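LbaCas13a H328A (C2c2) (Lachnospiraceae bacterium NK4A179, PDB 5WLH) binds pre-crRNA, the precursor of its guide, and belongs to the Cas13a family of RNA-targeting CRISPR nucleases, with cleavage directed at adenosine. Local coordinates at residues A288-R293 / Y1142-N1147; F1136-H1141 / A1171-I1176; Q1152-T1157 / A1216-N1221. All blocks are in the same frame, centred on the assembly; numbering follows the deposited sequence. Where two conformers were deposited one is given.

Contact 1: A288-R293 / Y1142-N1147; sequences ASLDER and YACLNN
Ala288 lays its methyl group on the last turn of a helix, with CB 3.6 Å from Ala1143 CB and 3.5 Å from the backbone N of Cys1144. The motif is a short interhelical turn, the link between helix 268-287 and helix 292-311, docked on the C-terminal end of the long helix 1106-1145. That helix probably belongs to the C-terminal HEPN domain of Cas13a. The contact ties together parts of the chain more than 800 residues apart.

Ala288 O is met by both Cys1144 and Asn1147. Cys1144 has SG anti to its backbone N (chi1 -176°), and both CB and SG come 3.4 Å from Ala288 O, a van der Waals approach. Asn1147, just past the helix, donates from ND2 to Ala288 O at 2.8 Å, with an N-H...O angle of 145°. The donor stands above the carbonyl plane, whereas the oxygen lies in the plane of the Asn1147 amide. ND2 also bonds Ser285 O, and the amide oxygen, OD1, pairs with Ser1149 OG, which fixes the rotation of the group.

The turn runs on to Asp291, the N-cap of the next helix, which holds Arg293 in a salt bridge. Before it, Leu290 turns the end of its side chain back toward helix 1106-1145 and also rests on Tyr1155; its CG lies 3.9 Å from Cys1144 SG.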
loop_
_atom_site.group_PDB
_atom_site.type_symbol
_atom_site.label_atom_id
_atom_site.label_comp_id
_atom_site.label_asym_id
_atom_site.label_seq_id
_atom_site.Cartn_x
_atom_site.Cartn_y
_atom_site.Cartn_z
ATOM N N ALA A 288 -27.270 -1.526 -16.714
ATOM C CA ALA A 288 -26.790 -2.902 -16.826
ATOM C C ALA A 288 -27.697 -3.642 -17.811
ATOM O O ALA A 288 -28.543 -4.456 -17.443
ATOM C CB ALA A 288 -26.772 -3.572 -15.461
ATOM N N SER A 289 -27.515 -3.313 -19.087
ATOM C CA SER A 289 -28.295 -3.877 -20.181
ATOM C C SER A 289 -27.344 -4.476 -21.206
ATOM O O SER A 289 -26.422 -3.797 -21.672
ATOM C CB SER A 289 -29.174 -2.805 -20.841
ATOM O OG SER A 289 -29.530 -3.184 -22.165
ATOM N N LEU A 290 -27.568 -5.747 -21.566
ATOM C CA LEU A 290 -26.726 -6.365 -22.583
ATOM C C LEU A 290 -26.886 -5.698 -23.950
ATOM O O LEU A 290 -25.977 -5.790 -24.781
ATOM C CB LEU A 290 -27.035 -7.862 -22.681
ATOM C CG LEU A 290 -26.990 -8.537 -21.310
ATOM C CD1 LEU A 290 -27.444 -9.981 -21.420
ATOM C CD2 LEU A 290 -25.593 -8.454 -20.732
ATOM N N ASP A 291 -27.998 -5.006 -24.184
ATOM C CA ASP A 291 -28.203 -4.273 -25.428
ATOM C C ASP A 291 -27.366 -3.002 -25.382
ATOM O O ASP A 291 -27.699 -2.065 -24.657
ATOM C CB ASP A 291 -29.684 -3.960 -25.618
ATOM C CG ASP A 291 -29.971 -3.211 -26.912
ATOM O OD1 ASP A 291 -29.025 -2.765 -27.589
ATOM O OD2 ASP A 291 -31.167 -3.081 -27.247
ATOM N N GLU A 292 -26.301 -2.961 -26.184
ATOM C CA GLU A 292 -25.362 -1.848 -26.094
ATOM C C GLU A 292 -25.986 -0.536 -26.529
ATOM O O GLU A 292 -25.466 0.526 -26.185
ATOM C CB GLU A 292 -24.118 -2.158 -26.922
ATOM C CG GLU A 292 -23.267 -3.243 -26.280
ATOM C CD GLU A 292 -21.907 -3.395 -26.914
ATOM O OE1 GLU A 292 -21.796 -3.216 -28.146
ATOM O OE2 GLU A 292 -20.946 -3.679 -26.162
ATOM N N ARG A 293 -27.089 -0.588 -27.273
ATOM C CA ARG A 293 -27.760 0.633 -27.691
ATOM C C ARG A 293 -28.402 1.354 -26.513
ATOM O O ARG A 293 -28.470 2.590 -26.513
ATOM C CB ARG A 293 -28.799 0.291 -28.764
ATOM C CG ARG A 293 -28.182 -0.344 -30.003
ATOM C CD ARG A 293 -29.278 -0.910 -30.923
ATOM N NE ARG A 293 -30.134 -1.862 -30.215
ATOM C CZ ARG A 293 -31.262 -2.366 -30.704
ATOM N NH1 ARG A 293 -31.677 -2.014 -31.917
ATOM N NH2 ARG A 293 -31.975 -3.218 -29.975
ATOM N N TYR A 1142 -24.904 -8.711 -11.961
ATOM C CA TYR A 1142 -25.871 -8.807 -10.877
ATOM C C TYR A 1142 -26.975 -7.780 -11.049
ATOM O O TYR A 1142 -28.167 -8.093 -10.903
ATOM C CB TYR A 1142 -25.173 -8.613 -9.529
ATOM C CG TYR A 1142 -26.071 -8.692 -8.323
ATOM C CD1 TYR A 1142 -26.439 -9.925 -7.784
ATOM C CD2 TYR A 1142 -26.520 -7.540 -7.700
ATOM C CE1 TYR A 1142 -27.232 -9.992 -6.639
ATOM C CE2 TYR A 1142 -27.307 -7.598 -6.558
ATOM C CZ TYR A 1142 -27.645 -8.827 -6.032
ATOM O OH TYR A 1142 -28.421 -8.872 -4.905
ATOM N N ALA A 1143 -26.596 -6.533 -11.345
ATOM C CA ALA A 1143 -27.598 -5.527 -11.669
ATOM C C ALA A 1143 -28.432 -5.962 -12.861
ATOM O O ALA A 1143 -29.653 -5.765 -12.877
ATOM C CB ALA A 1143 -26.922 -4.175 -11.941
ATOM N N CYS A 1144 -27.792 -6.541 -13.871
ATOM C CA CYS A 1144 -28.532 -6.967 -15.056
ATOM C C CYS A 1144 -29.528 -8.058 -14.702
ATOM O O CYS A 1144 -30.705 -8.008 -15.100
ATOM C CB CYS A 1144 -27.558 -7.442 -16.132
ATOM S SG CYS A 1144 -28.391 -7.894 -17.685
ATOM N N LEU A 1145 -29.074 -9.049 -13.931
ATOM C CA LEU A 1145 -29.960 -10.126 -13.501
ATOM C C LEU A 1145 -31.173 -9.588 -12.777
ATOM O O LEU A 1145 -32.259 -10.172 -12.855
ATOM C CB LEU A 1145 -29.218 -11.093 -12.576
ATOM C CG LEU A 1145 -28.421 -12.242 -13.161
ATOM C CD1 LEU A 1145 -27.676 -12.947 -12.037
ATOM C CD2 LEU A 1145 -29.334 -13.227 -13.884
ATOM N N ASN A 1146 -31.017 -8.473 -12.075
ATOM C CA ASN A 1146 -32.069 -7.980 -11.208
ATOM C C ASN A 1146 -32.872 -6.845 -11.827
ATOM O O ASN A 1146 -33.680 -6.228 -11.136
ATOM C CB ASN A 1146 -31.459 -7.582 -9.864
ATOM C CG ASN A 1146 -31.148 -8.797 -9.021
ATOM O OD1 ASN A 1146 -32.038 -9.352 -8.400
ATOM N ND2 ASN A 1146 -29.899 -9.249 -9.036
ATOM N N ASN A 1147 -32.697 -6.572 -13.112
ATOM C CA ASN A 1147 -33.582 -5.635 -13.785
ATOM C C ASN A 1147 -34.489 -6.400 -14.748
ATOM O O ASN A 1147 -34.432 -7.631 -14.854
ATOM C CB ASN A 1147 -32.791 -4.511 -14.478
ATOM C CG ASN A 1147 -31.968 -4.983 -15.679
ATOM O OD1 ASN A 1147 -32.318 -5.928 -16.381
ATOM N ND2 ASN A 1147 -30.858 -4.283 -15.931
#

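Contact 2: F1136-H1141 / A1171-I1176; sequences FQLGYH and AILYQI
His1141 and Ile1176 meet where the tip of the isoleucine, CD1, comes 3.5 Å from His1141 CD2. Ile1176 has CG1 anti to its carbonyl carbon (chi1 -72°), while CG2 is anti to the backbone N. The two branches thus divide the work: CD1 serves His1141 and the carbonyl oxygen of Gln1137, and CG2 lies 3.9 Å from Leu1138 CG. Leu1138 and Ile1176 run antiparallel alongside each other. Leu1138 also sends CD2 to within 4.0 Å of Leu1173 CD2.

These residues line the interface of an antiparallel helix pair, 1106-1145 against 1171-1180, joined by a short helix and two short strands; the local axes run at 177° and approach to 9.7 Å. No hydrogen bond crosses between the segments.

His1141 has CG anti to its carbonyl carbon (chi1 -69°), which brings CG 3.8 Å from Ile1172 CG1. The Ile1172 side chain lies roughly perpendicular to that of His1141 and puts CD1 over one imidazole face, toward the rim; over the centre of the opposite face stands CD2 of Tyr1140. ND1 bonds Tyr1155 OH. Gln1137 CB touches Ile1176 CG2, and its amide bonds Tyr1180 OH (OE1) and Tyr1226 O (NE2).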
loop_
_atom_site.group_PDB
_atom_site.type_symbol
_atom_site.label_atom_id
_atom_site.label_comp_id
_atom_site.label_asym_id
_atom_site.label_seq_id
_atom_site.Cartn_x
_atom_site.Cartn_y
_atom_site.Cartn_z
ATOM N N PHE A 1136 -16.368 -5.675 -10.897
ATOM C CA PHE A 1136 -17.148 -4.886 -11.838
ATOM C C PHE A 1136 -18.122 -5.778 -12.585
ATOM O O PHE A 1136 -19.321 -5.481 -12.666
ATOM C CB PHE A 1136 -16.255 -4.176 -12.858
ATOM C CG PHE A 1136 -17.049 -3.384 -13.851
ATOM C CD1 PHE A 1136 -17.593 -3.993 -14.992
ATOM C CD2 PHE A 1136 -17.320 -2.045 -13.617
ATOM C CE1 PHE A 1136 -18.372 -3.262 -15.870
ATOM C CE2 PHE A 1136 -18.083 -1.300 -14.513
ATOM C CZ PHE A 1136 -18.604 -1.906 -15.640
ATOM N N GLN A 1137 -17.602 -6.864 -13.159
ATOM C CA GLN A 1137 -18.454 -7.783 -13.914
ATOM C C GLN A 1137 -19.544 -8.369 -13.031
ATOM O O GLN A 1137 -20.707 -8.422 -13.430
ATOM C CB GLN A 1137 -17.618 -8.891 -14.532
ATOM C CG GLN A 1137 -16.688 -8.382 -15.624
ATOM C CD GLN A 1137 -15.762 -9.451 -16.131
ATOM O OE1 GLN A 1137 -15.143 -10.182 -15.351
ATOM N NE2 GLN A 1137 -15.652 -9.550 -17.444
ATOM N N LEU A 1138 -19.188 -8.798 -11.819
ATOM C CA LEU A 1138 -20.189 -9.321 -10.899
ATOM C C LEU A 1138 -21.247 -8.283 -10.588
ATOM O O LEU A 1138 -22.434 -8.588 -10.586
ATOM C CB LEU A 1138 -19.533 -9.779 -9.604
ATOM C CG LEU A 1138 -18.851 -11.126 -9.721
ATOM C CD1 LEU A 1138 -18.102 -11.394 -8.409
ATOM C CD2 LEU A 1138 -19.900 -12.269 -9.997
ATOM N N GLY A 1139 -20.837 -7.048 -10.301
ATOM C CA GLY A 1139 -21.817 -6.046 -9.934
ATOM C C GLY A 1139 -22.706 -5.679 -11.100
ATOM O O GLY A 1139 -23.924 -5.535 -10.945
ATOM N N TYR A 1140 -22.107 -5.544 -12.278
ATOM C CA TYR A 1140 -22.839 -5.189 -13.483
ATOM C C TYR A 1140 -23.823 -6.294 -13.870
ATOM O O TYR A 1140 -25.010 -6.036 -14.097
ATOM C CB TYR A 1140 -21.823 -4.918 -14.586
ATOM C CG TYR A 1140 -22.401 -4.667 -15.940
ATOM C CD1 TYR A 1140 -22.748 -3.384 -16.328
ATOM C CD2 TYR A 1140 -22.619 -5.712 -16.830
ATOM C CE1 TYR A 1140 -23.273 -3.140 -17.596
ATOM C CE2 TYR A 1140 -23.153 -5.481 -18.094
ATOM C CZ TYR A 1140 -23.472 -4.192 -18.467
ATOM O OH TYR A 1140 -23.993 -3.961 -19.725
ATOM N N HIS A 1141 -23.359 -7.541 -13.925
ATOM C CA HIS A 1141 -24.288 -8.598 -14.325
ATOM C C HIS A 1141 -25.275 -8.937 -13.222
ATOM O O HIS A 1141 -26.392 -9.373 -13.518
ATOM C CB HIS A 1141 -23.514 -9.821 -14.778
ATOM C CG HIS A 1141 -22.802 -9.594 -16.068
ATOM N ND1 HIS A 1141 -23.460 -9.580 -17.281
ATOM C CD2 HIS A 1141 -21.514 -9.277 -16.330
ATOM C CE1 HIS A 1141 -22.592 -9.321 -18.241
ATOM N NE2 HIS A 1141 -21.403 -9.131 -17.690
ATOM N N ALA A 1171 -26.487 -18.302 -13.267
ATOM C CA ALA A 1171 -25.381 -18.889 -14.016
ATOM C C ALA A 1171 -24.328 -17.857 -14.375
ATOM O O ALA A 1171 -23.131 -18.132 -14.251
ATOM C CB ALA A 1171 -25.896 -19.549 -15.297
ATOM N N ILE A 1172 -24.753 -16.673 -14.845
ATOM C CA ILE A 1172 -23.780 -15.669 -15.270
ATOM C C ILE A 1172 -22.836 -15.338 -14.123
ATOM O O ILE A 1172 -21.636 -15.166 -14.331
ATOM C CB ILE A 1172 -24.470 -14.403 -15.809
ATOM C CG1 ILE A 1172 -23.423 -13.329 -16.179
ATOM C CG2 ILE A 1172 -25.416 -13.838 -14.816
ATOM C CD1 ILE A 1172 -22.562 -13.692 -17.326
ATOM N N LEU A 1173 -23.358 -15.284 -12.899
ATOM C CA LEU A 1173 -22.509 -14.937 -11.759
ATOM C C LEU A 1173 -21.532 -16.056 -11.450
ATOM O O LEU A 1173 -20.349 -15.805 -11.199
ATOM C CB LEU A 1173 -23.372 -14.636 -10.534
ATOM C CG LEU A 1173 -24.419 -13.551 -10.689
ATOM C CD1 LEU A 1173 -25.234 -13.435 -9.400
ATOM C CD2 LEU A 1173 -23.767 -12.222 -11.071
ATOM N N TYR A 1174 -22.017 -17.300 -11.455
ATOM C CA TYR A 1174 -21.134 -18.445 -11.298
ATOM C C TYR A 1174 -20.020 -18.402 -12.336
ATOM O O TYR A 1174 -18.838 -18.559 -12.012
ATOM C CB TYR A 1174 -21.947 -19.752 -11.432
ATOM C CG TYR A 1174 -21.050 -20.967 -11.419
ATOM C CD1 TYR A 1174 -20.434 -21.422 -12.583
ATOM C CD2 TYR A 1174 -20.782 -21.631 -10.231
ATOM C CE1 TYR A 1174 -19.573 -22.502 -12.558
ATOM C CE2 TYR A 1174 -19.924 -22.734 -10.193
ATOM C CZ TYR A 1174 -19.335 -23.166 -11.359
ATOM O OH TYR A 1174 -18.466 -24.227 -11.320
ATOM N N GLN A 1175 -20.389 -18.187 -13.603
ATOM C CA GLN A 1175 -19.419 -18.286 -14.682
ATOM C C GLN A 1175 -18.408 -17.154 -14.623
ATOM O O GLN A 1175 -17.242 -17.351 -14.989
ATOM C CB GLN A 1175 -20.149 -18.316 -16.028
ATOM C CG GLN A 1175 -21.034 -19.589 -16.153
ATOM C CD GLN A 1175 -20.256 -20.740 -16.749
ATOM O OE1 GLN A 1175 -19.671 -21.547 -16.035
ATOM N NE2 GLN A 1175 -20.191 -20.781 -18.064
ATOM N N ILE A 1176 -18.826 -15.977 -14.158
ATOM C CA ILE A 1176 -17.868 -14.893 -13.968
ATOM C C ILE A 1176 -16.822 -15.294 -12.938
ATOM O O ILE A 1176 -15.615 -15.162 -13.165
ATOM C CB ILE A 1176 -18.581 -13.592 -13.561
ATOM C CG1 ILE A 1176 -19.347 -13.017 -14.762
ATOM C CG2 ILE A 1176 -17.525 -12.562 -13.072
ATOM C CD1 ILE A 1176 -20.310 -11.896 -14.411
#

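Contact 3: Q1152-T1157 / A1216-N1221; sequences QATYVT and AKSFEN
A type I beta turn, Ala1216 to Phe1219, ends helix 1205-1216 and presents one aromatic ring to the short helix 1153-1156. The turn is closed by Phe1219 N donating to Ala1216 O at 2.7 Å, and Ala1216 CA lies over one face of the Phe1219 ring, toward its rim. The ring therefore sits between Ala1216 and Tyr1155.

Phe1219 has CG anti to its carbonyl carbon (chi1 -66°), and from there the ring extends to the start of the helix, where several groups gather round it. Tyr1155 makes an offset edge-to-face pair with it: the tyrosine edge is turned toward the phenylalanine face, the planes stand at 67°, and the ring centres are 5.7 Å apart. Among the touching atoms are Tyr1155 CD1 and Phe1219 CE2, at 3.7 Å, with Tyr1155 CB equally far from Phe1219 CZ. Thr1154 reaches the ring differently: its OG1 lies at the ring's edge, close to the ring plane, 3.3 Å from Phe1219 CE1. Gln1152, at the N-cap position, adds its CB beside Phe1219 CD1 at 4.1 Å. Across the two segments there is no hydrogen bond, and this partly buried join rests mainly on van der Waals packing round the ring. Its outer border, at Ser1218 and Glu1220, is exposed.

Around the contact, Cys1225 packs on Phe1219, and Tyr1215 of helix 1205-1216 bonds through its OH to Thr1154 O. Tyr1155 rests on Cys1144 and Leu1145 of helix 1106-1145, while Tyr1155 and Val1156 make backbone bonds to Ile1172 and Ala1171 at the start of helix 1171-1180. Helix 1153-1156 runs into strand 1157-1160, where Thr1157 touches Lys1167 and Asn1169 of strand 1166-1169.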
loop_
_atom_site.group_PDB
_atom_site.type_symbol
_atom_site.label_atom_id
_atom_site.label_comp_id
_atom_site.label_asym_id
_atom_site.label_seq_id
_atom_site.Cartn_x
_atom_site.Cartn_y
_atom_site.Cartn_z
ATOM N N GLN A 1152 -31.414 -14.034 -21.892
ATOM C CA GLN A 1152 -31.583 -15.375 -22.439
ATOM C C GLN A 1152 -31.547 -16.432 -21.335
ATOM O O GLN A 1152 -31.083 -16.194 -20.213
ATOM C CB GLN A 1152 -30.511 -15.673 -23.486
ATOM C CG GLN A 1152 -30.799 -15.039 -24.841
ATOM C CD GLN A 1152 -32.264 -14.683 -25.012
ATOM O OE1 GLN A 1152 -33.102 -15.542 -25.299
ATOM N NE2 GLN A 1152 -32.584 -13.407 -24.822
ATOM N N ALA A 1153 -32.042 -17.623 -21.679
ATOM C CA ALA A 1153 -32.235 -18.670 -20.681
ATOM C C ALA A 1153 -30.942 -19.001 -19.951
ATOM O O ALA A 1153 -30.922 -19.073 -18.718
ATOM C CB ALA A 1153 -32.797 -19.932 -21.336
ATOM N N THR A 1154 -29.860 -19.240 -20.695
ATOM C CA THR A 1154 -28.629 -19.722 -20.075
ATOM C C THR A 1154 -27.835 -18.623 -19.380
ATOM O O THR A 1154 -26.864 -18.927 -18.678
ATOM C CB THR A 1154 -27.734 -20.404 -21.103
ATOM O OG1 THR A 1154 -27.454 -19.487 -22.172
ATOM C CG2 THR A 1154 -28.399 -21.674 -21.648
ATOM N N TYR A 1155 -28.218 -17.364 -19.570
ATOM C CA TYR A 1155 -27.672 -16.293 -18.746
ATOM C C TYR A 1155 -28.098 -16.452 -17.294
ATOM O O TYR A 1155 -27.309 -16.187 -16.375
ATOM C CB TYR A 1155 -28.145 -14.957 -19.307
ATOM C CG TYR A 1155 -27.606 -13.712 -18.643
ATOM C CD1 TYR A 1155 -26.398 -13.166 -19.044
ATOM C CD2 TYR A 1155 -28.340 -13.053 -17.675
ATOM C CE1 TYR A 1155 -25.905 -12.001 -18.467
ATOM C CE2 TYR A 1155 -27.865 -11.885 -17.092
ATOM C CZ TYR A 1155 -26.653 -11.365 -17.504
ATOM O OH TYR A 1155 -26.182 -10.205 -16.929
ATOM N N VAL A 1156 -29.347 -16.882 -17.070
ATOM C CA VAL A 1156 -29.899 -17.004 -15.726
ATOM C C VAL A 1156 -29.670 -18.398 -15.164
ATOM O O VAL A 1156 -29.378 -18.559 -13.977
ATOM C CB VAL A 1156 -31.401 -16.647 -15.745
ATOM C CG1 VAL A 1156 -32.002 -16.685 -14.336
ATOM C CG2 VAL A 1156 -31.623 -15.292 -16.392
ATOM N N THR A 1157 -29.778 -19.422 -16.008
ATOM C CA THR A 1157 -29.814 -20.794 -15.526
ATOM C C THR A 1157 -29.043 -21.693 -16.476
ATOM O O THR A 1157 -29.319 -21.703 -17.679
ATOM C CB THR A 1157 -31.269 -21.278 -15.411
ATOM O OG1 THR A 1157 -31.954 -20.500 -14.414
ATOM C CG2 THR A 1157 -31.321 -22.747 -15.035
ATOM N N ALA A 1216 -21.102 -17.793 -23.334
ATOM C CA ALA A 1216 -21.968 -16.675 -23.666
ATOM C C ALA A 1216 -22.332 -16.639 -25.139
ATOM O O ALA A 1216 -23.248 -15.907 -25.514
ATOM C CB ALA A 1216 -21.286 -15.363 -23.285
ATOM N N LYS A 1217 -21.639 -17.421 -25.959
ATOM C CA LYS A 1217 -21.622 -17.243 -27.407
ATOM C C LYS A 1217 -23.004 -17.346 -28.023
ATOM O O LYS A 1217 -23.237 -16.799 -29.106
ATOM C CB LYS A 1217 -20.695 -18.271 -28.025
ATOM C CG LYS A 1217 -20.109 -17.861 -29.327
ATOM C CD LYS A 1217 -18.667 -18.220 -29.354
ATOM C CE LYS A 1217 -18.290 -18.652 -30.721
ATOM N NZ LYS A 1217 -18.718 -17.586 -31.664
ATOM N N SER A 1218 -23.912 -18.048 -27.362
ATOM C CA SER A 1218 -25.279 -18.168 -27.831
ATOM C C SER A 1218 -26.049 -16.852 -27.740
ATOM O O SER A 1218 -27.025 -16.667 -28.480
ATOM C CB SER A 1218 -25.963 -19.250 -27.010
ATOM O OG SER A 1218 -25.461 -19.231 -25.678
ATOM N N PHE A 1219 -25.615 -15.934 -26.868
ATOM C CA PHE A 1219 -26.419 -14.768 -26.519
ATOM C C PHE A 1219 -26.671 -13.901 -27.748
ATOM O O PHE A 1219 -25.755 -13.596 -28.520
ATOM C CB PHE A 1219 -25.728 -13.949 -25.418
ATOM C CG PHE A 1219 -25.627 -14.656 -24.066
ATOM C CD1 PHE A 1219 -26.437 -15.740 -23.748
ATOM C CD2 PHE A 1219 -24.718 -14.214 -23.108
ATOM C CE1 PHE A 1219 -26.333 -16.368 -22.509
ATOM C CE2 PHE A 1219 -24.608 -14.843 -21.866
ATOM C CZ PHE A 1219 -25.414 -15.924 -21.572
ATOM N N GLU A 1220 -27.933 -13.526 -27.944
ATOM C CA GLU A 1220 -28.329 -12.749 -29.111
ATOM C C GLU A 1220 -28.228 -11.248 -28.891
ATOM O O GLU A 1220 -27.965 -10.508 -29.847
ATOM C CB GLU A 1220 -29.762 -13.102 -29.515
ATOM C CG GLU A 1220 -29.935 -14.503 -30.069
ATOM C CD GLU A 1220 -30.594 -14.478 -31.430
ATOM O OE1 GLU A 1220 -30.417 -13.461 -32.129
ATOM O OE2 GLU A 1220 -31.291 -15.447 -31.793
ATOM N N ASN A 1221 -28.434 -10.780 -27.659
ATOM C CA ASN A 1221 -28.480 -9.351 -27.368
ATOM C C ASN A 1221 -27.100 -8.705 -27.277
ATOM O O ASN A 1221 -27.017 -7.492 -27.053
ATOM C CB ASN A 1221 -29.256 -9.106 -26.069
ATOM C CG ASN A 1221 -28.974 -10.157 -25.010
ATOM O OD1 ASN A 1221 -27.973 -10.871 -25.074
ATOM N ND2 ASN A 1221 -29.864 -10.257 -24.029
#

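The three contacts form one cluster, their centres 11 Å (1 and 2), 12 Å (1 and 3) and 13 Å (2 and 3) apart. Contacts 1 and 2 use successive turns of helix 1106-1145 and meet where Leu1145 CD1 lies 3.6 Å from Leu1173 CG. Tyr1155 of contact 3 joins all three: its OH is 2.8 Å from His1141 ND1 of contact 2, a probable hydrogen bond, and 3.2 Å from Cys1144 CB of contact 1, while Tyr1155 CE1 lies 3.9 Å from Leu290 CD1. None of the contacts touches the bound RNA. Contact 1 comes nearest to it, with its nearest atom about 9 Å from the RNA.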